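Local coordinates for protein putative oxidoreductase (Salmonella enterica subsp. enterica serovar Typhimurium, PDB 3NX4) that binds NADP and probably catalyses the NADPH-dependent reduction of acryloyl-CoA, as a member of the medium-chain dehydrogenase/reductase family, at residues Gly142-Pro145 with Gln146-Glu149; Trp279-Leu282 with Val283-Pro287. All coordinates share one frame; numbering follows the deposited sequence.

Contact 1 of 2, residues Gly142-Pro145 with Gln146-Glu149; sequences GIRP and QDGE
R144 and D147 are joined through both side chain and backbone. The guanidinium meets the carboxylate side-on, with NE of R144 3.2 Å from OD2 of D147 and NH2 of R144 3.1 Å from OD1 of D147, the latter bond using the syn lone pair. Both oxygens lie close to the guanidinium plane, although the two flat groups are turned 34° apart. OD2 of D147 takes a second bond on its anti side, from the backbone N of R144 at 2.8 Å. The amide of Q146 lies over one face of the guanidinium: the planes are only 7° apart, and CD of Q146 sits 3.5 Å above the centre. CG of Q146 stands between its own backbone N and carbonyl carbon (chi1 67°), folding the extended chain back over R144. The backbone R144-D147 makes a type I beta turn with P145 and Q146 at its corners, closed by N of D147 to O of R144 at 2.8 Å. A water donates to O of P145, within the turn, and to O of G148, just after it. Upstream, a Schellman motif at G142 ends helix 118-140; I143 is buried against A213, and its O is hydrogen-bonded to Y172 OH.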
ATOM      1  N   GLY A 142      11.891   0.755  -4.007  1.00 26.27           N
ATOM      2  CA  GLY A 142      13.041   0.050  -4.552  1.00 28.30           C
ATOM      3  C   GLY A 142      12.798  -0.554  -5.931  1.00 28.12           C
ATOM      4  O   GLY A 142      13.516  -1.456  -6.357  1.00 27.54           O
ATOM      5  N   ILE A 143      11.786  -0.065  -6.638  1.00 19.13           N
ATOM      6  CA  ILE A 143      11.531  -0.561  -7.999  1.00 23.14           C
ATOM      7  C   ILE A 143      12.488   0.088  -9.009  1.00 23.15           C
ATOM      8  O   ILE A 143      12.364   1.270  -9.308  1.00 25.10           O
ATOM      9  CB  ILE A 143      10.079  -0.301  -8.469  1.00 24.71           C
ATOM     10  CG1 ILE A 143       9.056  -0.804  -7.444  1.00 24.38           C
ATOM     11  CG2 ILE A 143       9.842  -0.981  -9.820  1.00 24.79           C
ATOM     12  CD1 ILE A 143       9.300  -2.234  -6.972  1.00 26.58           C
ATOM     13  N   ARG A 144      13.441  -0.686  -9.524  1.00 25.38           N
ATOM     14  CA  ARG A 144      14.460  -0.158 -10.434  1.00 23.49           C
ATOM     15  C   ARG A 144      14.133  -0.625 -11.859  1.00 24.72           C
ATOM     16  O   ARG A 144      13.418  -1.611 -12.035  1.00 23.75           O
ATOM     17  CB  ARG A 144      15.844  -0.695 -10.051  1.00 27.32           C
ATOM     18  CG  ARG A 144      16.274  -0.417  -8.605  1.00 30.68           C
ATOM     19  CD  ARG A 144      17.543  -1.205  -8.264  1.00 29.41           C
ATOM     20  NE  ARG A 144      17.336  -2.650  -8.375  1.00 29.41           N
ATOM     21  CZ  ARG A 144      18.277  -3.561  -8.152  1.00 35.21           C
ATOM     22  NH1 ARG A 144      19.514  -3.186  -7.805  1.00 25.86           N
ATOM     23  NH2 ARG A 144      17.980  -4.853  -8.270  1.00 28.46           N
ATOM     24  N   PRO A 145      14.668   0.071 -12.875  1.00 25.15           N
ATOM     25  CA  PRO A 145      14.419  -0.360 -14.255  1.00 22.82           C
ATOM     26  C   PRO A 145      14.786  -1.815 -14.509  1.00 28.53           C
ATOM     27  O   PRO A 145      14.131  -2.481 -15.315  1.00 27.40           O
ATOM     28  CB  PRO A 145      15.326   0.570 -15.077  1.00 26.24           C
ATOM     29  CG  PRO A 145      15.391   1.833 -14.262  1.00 29.20           C
ATOM     30  CD  PRO A 145      15.422   1.340 -12.813  1.00 23.21           C
ATOM     31  N   GLN A 146      15.824  -2.321 -13.851  1.00 20.66           N
ATOM     32  CA  GLN A 146      16.206  -3.702 -14.120  1.00 24.89           C
ATOM     33  C   GLN A 146      15.203  -4.676 -13.509  1.00 25.14           C
ATOM     34  O   GLN A 146      15.220  -5.860 -13.824  1.00 27.89           O
ATOM     35  CB  GLN A 146      17.596  -4.002 -13.567  1.00 32.49           C
ATOM     36  CG  GLN A 146      17.655  -3.970 -12.038  1.00 30.92           C
ATOM     37  CD  GLN A 146      19.081  -3.854 -11.529  1.00 43.57           C
ATOM     38  OE1 GLN A 146      19.621  -2.748 -11.408  1.00 41.76           O
ATOM     39  NE2 GLN A 146      19.705  -4.996 -11.245  1.00 35.83           N
ATOM     40  N   ASP A 147      14.333  -4.190 -12.632  1.00 22.54           N
ATOM     41  CA  ASP A 147      13.497  -5.117 -11.850  1.00 29.52           C
ATOM     42  C   ASP A 147      12.283  -5.664 -12.604  1.00 32.94           C
ATOM     43  O   ASP A 147      11.721  -6.697 -12.240  1.00 30.24           O
ATOM     44  CB  ASP A 147      13.073  -4.479 -10.522  1.00 29.38           C
ATOM     45  CG  ASP A 147      14.258  -4.251  -9.578  1.00 35.75           C
ATOM     46  OD1 ASP A 147      15.195  -5.083  -9.570  1.00 34.21           O
ATOM     47  OD2 ASP A 147      14.254  -3.233  -8.846  1.00 33.06           O
ATOM     48  N   GLY A 148      11.878  -4.970 -13.658  1.00 28.68           N
ATOM     49  CA  GLY A 148      10.785  -5.448 -14.487  1.00 29.98           C
ATOM     50  C   GLY A 148       9.939  -4.321 -15.039  1.00 30.08           C
ATOM     51  O   GLY A 148      10.256  -3.151 -14.875  1.00 30.91           O
ATOM     52  N   GLU A 149       8.830  -4.687 -15.668  1.00 25.57           N
ATOM     53  CA  GLU A 149       8.019  -3.744 -16.430  1.00 22.01           C
ATOM     54  C   GLU A 149       7.122  -2.915 -15.512  1.00 22.31           C
ATOM     55  O   GLU A 149       6.633  -3.411 -14.509  1.00 25.68           O
ATOM     56  CB  GLU A 149       7.178  -4.542 -17.452  1.00 25.69           C
ATOM     57  CG  GLU A 149       6.469  -3.715 -18.485  1.00 26.41           C
ATOM     58  CD  GLU A 149       5.900  -4.594 -19.618  1.00 32.64           C
ATOM     59  OE1 GLU A 149       6.147  -5.826 -19.618  1.00 37.31           O
ATOM     60  OE2 GLU A 149       5.211  -4.050 -20.500  1.00 39.22           O
TER
HETATM   61  O   HOH W   1      11.709  -1.635 -16.518  1.00 23.05           O

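Contact 2 of 2, residues Trp279-Leu282 with Val283-Pro287; sequences WARL and VKDLP
The guanidinium of R281 and the carboxylate of D285, one helical turn apart, stand steeply to each other, their planes 76° apart. R281 presents its NE edge, yet both nitrogens converge on a single oxygen: OD2 of D285 lies 2.8 Å from NE and 3.0 Å from NH2 of R281, near the guanidinium plane. The two donors come from opposite faces of the carboxylate, NE on the syn side and NH2 nearly in line with the C-O bond. Successive bends at chi2 (-76°) and chi3 (-53°) swing the arginine round to reach this acid instead of extending away. K284 runs alongside R281 in the same direction and curls at its end, bringing NZ of K284 2.6 Å from OD1 of D285. On the inward side, L282 and L286 lie side by side, with CD2 of L282 4.2 Å from CD1 of L286, while CD1 of L282 rests over the rim of one face of the W279 ring. This is the last turn of helix 272-285, where N of L286 still bonds to O of L282 at 3.1 Å. The leucines pack towards helices 118-140 and 158-169, and F129 stacks on W279. NZ of K284 comes within 3.6 Å of NE of R281, but both cations share the D285 carboxylate, which would offset their closeness, and with K169 also bridged to OD1, the surrounding positive charge would probably favour the ionised carboxylate.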
ATOM      1  N   TRP A 279       9.567  19.043  -8.000  1.00 27.43           N
ATOM      2  CA  TRP A 279       9.785  20.044  -9.049  1.00 32.13           C
ATOM      3  C   TRP A 279      11.208  19.973  -9.596  1.00 28.33           C
ATOM      4  O   TRP A 279      11.420  19.971 -10.799  1.00 31.73           O
ATOM      5  CB  TRP A 279       9.429  21.465  -8.567  1.00 32.42           C
ATOM      6  CG  TRP A 279       7.951  21.680  -8.538  1.00 28.46           C
ATOM      7  CD1 TRP A 279       7.158  21.772  -7.428  1.00 31.46           C
ATOM      8  CD2 TRP A 279       7.071  21.762  -9.673  1.00 27.84           C
ATOM      9  NE1 TRP A 279       5.844  21.933  -7.801  1.00 29.08           N
ATOM     10  CE2 TRP A 279       5.761  21.922  -9.173  1.00 26.72           C
ATOM     11  CE3 TRP A 279       7.266  21.734 -11.061  1.00 25.33           C
ATOM     12  CZ2 TRP A 279       4.652  22.057 -10.007  1.00 27.07           C
ATOM     13  CZ3 TRP A 279       6.152  21.866 -11.901  1.00 28.15           C
ATOM     14  CH2 TRP A 279       4.865  22.023 -11.367  1.00 30.42           C
ATOM     15  N   ALA A 280      12.184  19.890  -8.702  1.00 32.47           N
ATOM     16  CA  ALA A 280      13.566  19.731  -9.131  1.00 29.49           C
ATOM     17  C   ALA A 280      13.746  18.484 -10.016  1.00 30.87           C
ATOM     18  O   ALA A 280      14.466  18.528 -11.009  1.00 33.28           O
ATOM     19  CB  ALA A 280      14.488  19.675  -7.921  1.00 31.77           C
ATOM     20  N   ARG A 281      13.094  17.377  -9.660  1.00 25.32           N
ATOM     21  CA  ARG A 281      13.215  16.137 -10.448  1.00 26.65           C
ATOM     22  C   ARG A 281      12.560  16.280 -11.826  1.00 32.81           C
ATOM     23  O   ARG A 281      13.091  15.803 -12.831  1.00 33.06           O
ATOM     24  CB  ARG A 281      12.607  14.933  -9.706  1.00 22.37           C
ATOM     25  CG  ARG A 281      13.461  14.386  -8.528  1.00 24.65           C
ATOM     26  CD  ARG A 281      14.663  13.575  -9.002  1.00 30.52           C
ATOM     27  NE  ARG A 281      14.300  12.505  -9.943  1.00 30.94           N
ATOM     28  CZ  ARG A 281      13.931  11.275  -9.586  1.00 32.33           C
ATOM     29  NH1 ARG A 281      13.878  10.946  -8.303  1.00 27.25           N
ATOM     30  NH2 ARG A 281      13.622  10.366 -10.516  1.00 28.55           N
ATOM     31  N   LEU A 282      11.402  16.927 -11.865  1.00 28.81           N
ATOM     32  CA  LEU A 282      10.723  17.194 -13.128  1.00 30.95           C
ATOM     33  C   LEU A 282      11.615  17.975 -14.097  1.00 34.36           C
ATOM     34  O   LEU A 282      11.736  17.621 -15.267  1.00 29.08           O
ATOM     35  CB  LEU A 282       9.413  17.952 -12.879  1.00 30.15           C
ATOM     36  CG  LEU A 282       8.264  17.076 -12.356  1.00 24.84           C
ATOM     37  CD1 LEU A 282       7.217  17.956 -11.701  1.00 28.59           C
ATOM     38  CD2 LEU A 282       7.649  16.232 -13.488  1.00 26.34           C
ATOM     39  N   VAL A 283      12.247  19.033 -13.610  1.00 35.04           N
ATOM     40  CA  VAL A 283      13.111  19.818 -14.476  1.00 38.67           C
ATOM     41  C   VAL A 283      14.196  18.915 -15.056  1.00 36.27           C
ATOM     42  O   VAL A 283      14.567  19.031 -16.221  1.00 35.38           O
ATOM     43  CB  VAL A 283      13.732  21.008 -13.726  1.00 42.05           C
ATOM     44  CG1 VAL A 283      14.768  21.698 -14.597  1.00 44.16           C
ATOM     45  CG2 VAL A 283      12.636  21.980 -13.311  1.00 36.38           C
ATOM     46  N   LYS A 284      14.682  17.992 -14.239  1.00 32.90           N
ATOM     47  CA  LYS A 284      15.750  17.100 -14.664  1.00 39.43           C
ATOM     48  C   LYS A 284      15.268  15.972 -15.577  1.00 39.74           C
ATOM     49  O   LYS A 284      15.948  15.618 -16.539  1.00 35.79           O
ATOM     50  CB  LYS A 284      16.466  16.519 -13.438  1.00 51.16           C
ATOM     51  CG  LYS A 284      17.578  15.538 -13.764  1.00 60.71           C
ATOM     52  CD  LYS A 284      18.256  15.020 -12.498  1.00 68.86           C
ATOM     53  CE  LYS A 284      17.313  14.159 -11.649  1.00 71.09           C
ATOM     54  NZ  LYS A 284      17.099  12.778 -12.188  1.00 63.11           N
ATOM     55  N   ASP A 285      14.094  15.418 -15.283  1.00 33.43           N
ATOM     56  CA  ASP A 285      13.699  14.139 -15.870  1.00 34.78           C
ATOM     57  C   ASP A 285      12.729  14.183 -17.060  1.00 37.21           C
ATOM     58  O   ASP A 285      12.596  13.189 -17.779  1.00 39.46           O
ATOM     59  CB  ASP A 285      13.182  13.192 -14.779  1.00 33.26           C
ATOM     60  CG  ASP A 285      14.280  12.765 -13.827  1.00 33.33           C
ATOM     61  OD1 ASP A 285      15.462  12.857 -14.212  1.00 34.25           O
ATOM     62  OD2 ASP A 285      13.972  12.332 -12.702  1.00 37.99           O
ATOM     63  N   LEU A 286      12.051  15.307 -17.274  1.00 31.19           N
ATOM     64  CA  LEU A 286      11.209  15.443 -18.471  1.00 31.84           C
ATOM     65  C   LEU A 286      12.012  15.960 -19.657  1.00 34.82           C
ATOM     66  O   LEU A 286      12.619  17.024 -19.583  1.00 34.58           O
ATOM     67  CB  LEU A 286      10.027  16.379 -18.232  1.00 35.56           C
ATOM     68  CG  LEU A 286       8.749  15.865 -17.582  1.00 39.16           C
ATOM     69  CD1 LEU A 286       7.713  16.977 -17.586  1.00 35.12           C
ATOM     70  CD2 LEU A 286       8.214  14.642 -18.320  1.00 31.27           C
ATOM     71  N   PRO A 287      12.005  15.211 -20.770  1.00 43.20           N
ATOM     72  CA  PRO A 287      12.674  15.681 -21.989  1.00 43.06           C
ATOM     73  C   PRO A 287      11.959  16.887 -22.590  1.00 37.94           C
ATOM     74  O   PRO A 287      10.743  17.007 -22.435  1.00 40.49           O
ATOM     75  CB  PRO A 287      12.563  14.482 -22.939  1.00 45.19           C
ATOM     76  CG  PRO A 287      11.370  13.724 -22.458  1.00 46.57           C
ATOM     77  CD  PRO A 287      11.342  13.908 -20.959  1.00 39.32           C
TER

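Overall arrangement
Contact 1 comes first along the chain, in the loop between helix 118-140 and strand 150-152; contact 2 follows at the end of helix 272-285. Their centres are about 20 Å apart and their nearest atoms about 9 Å, without touching. Helix 118-140 relates them: it runs out into the loop of contact 1, and near that end E139 forms a salt bridge with R281 of contact 2. Contact 1 leads into a central strand of the six-stranded parallel Rossmann sheet, whereas contact 2 packs its helix against helices 118-140 and 158-169. Contact 1 is remote from the annotated sites, while W279 of contact 2 has its side chain about 11 Å from bound NADP.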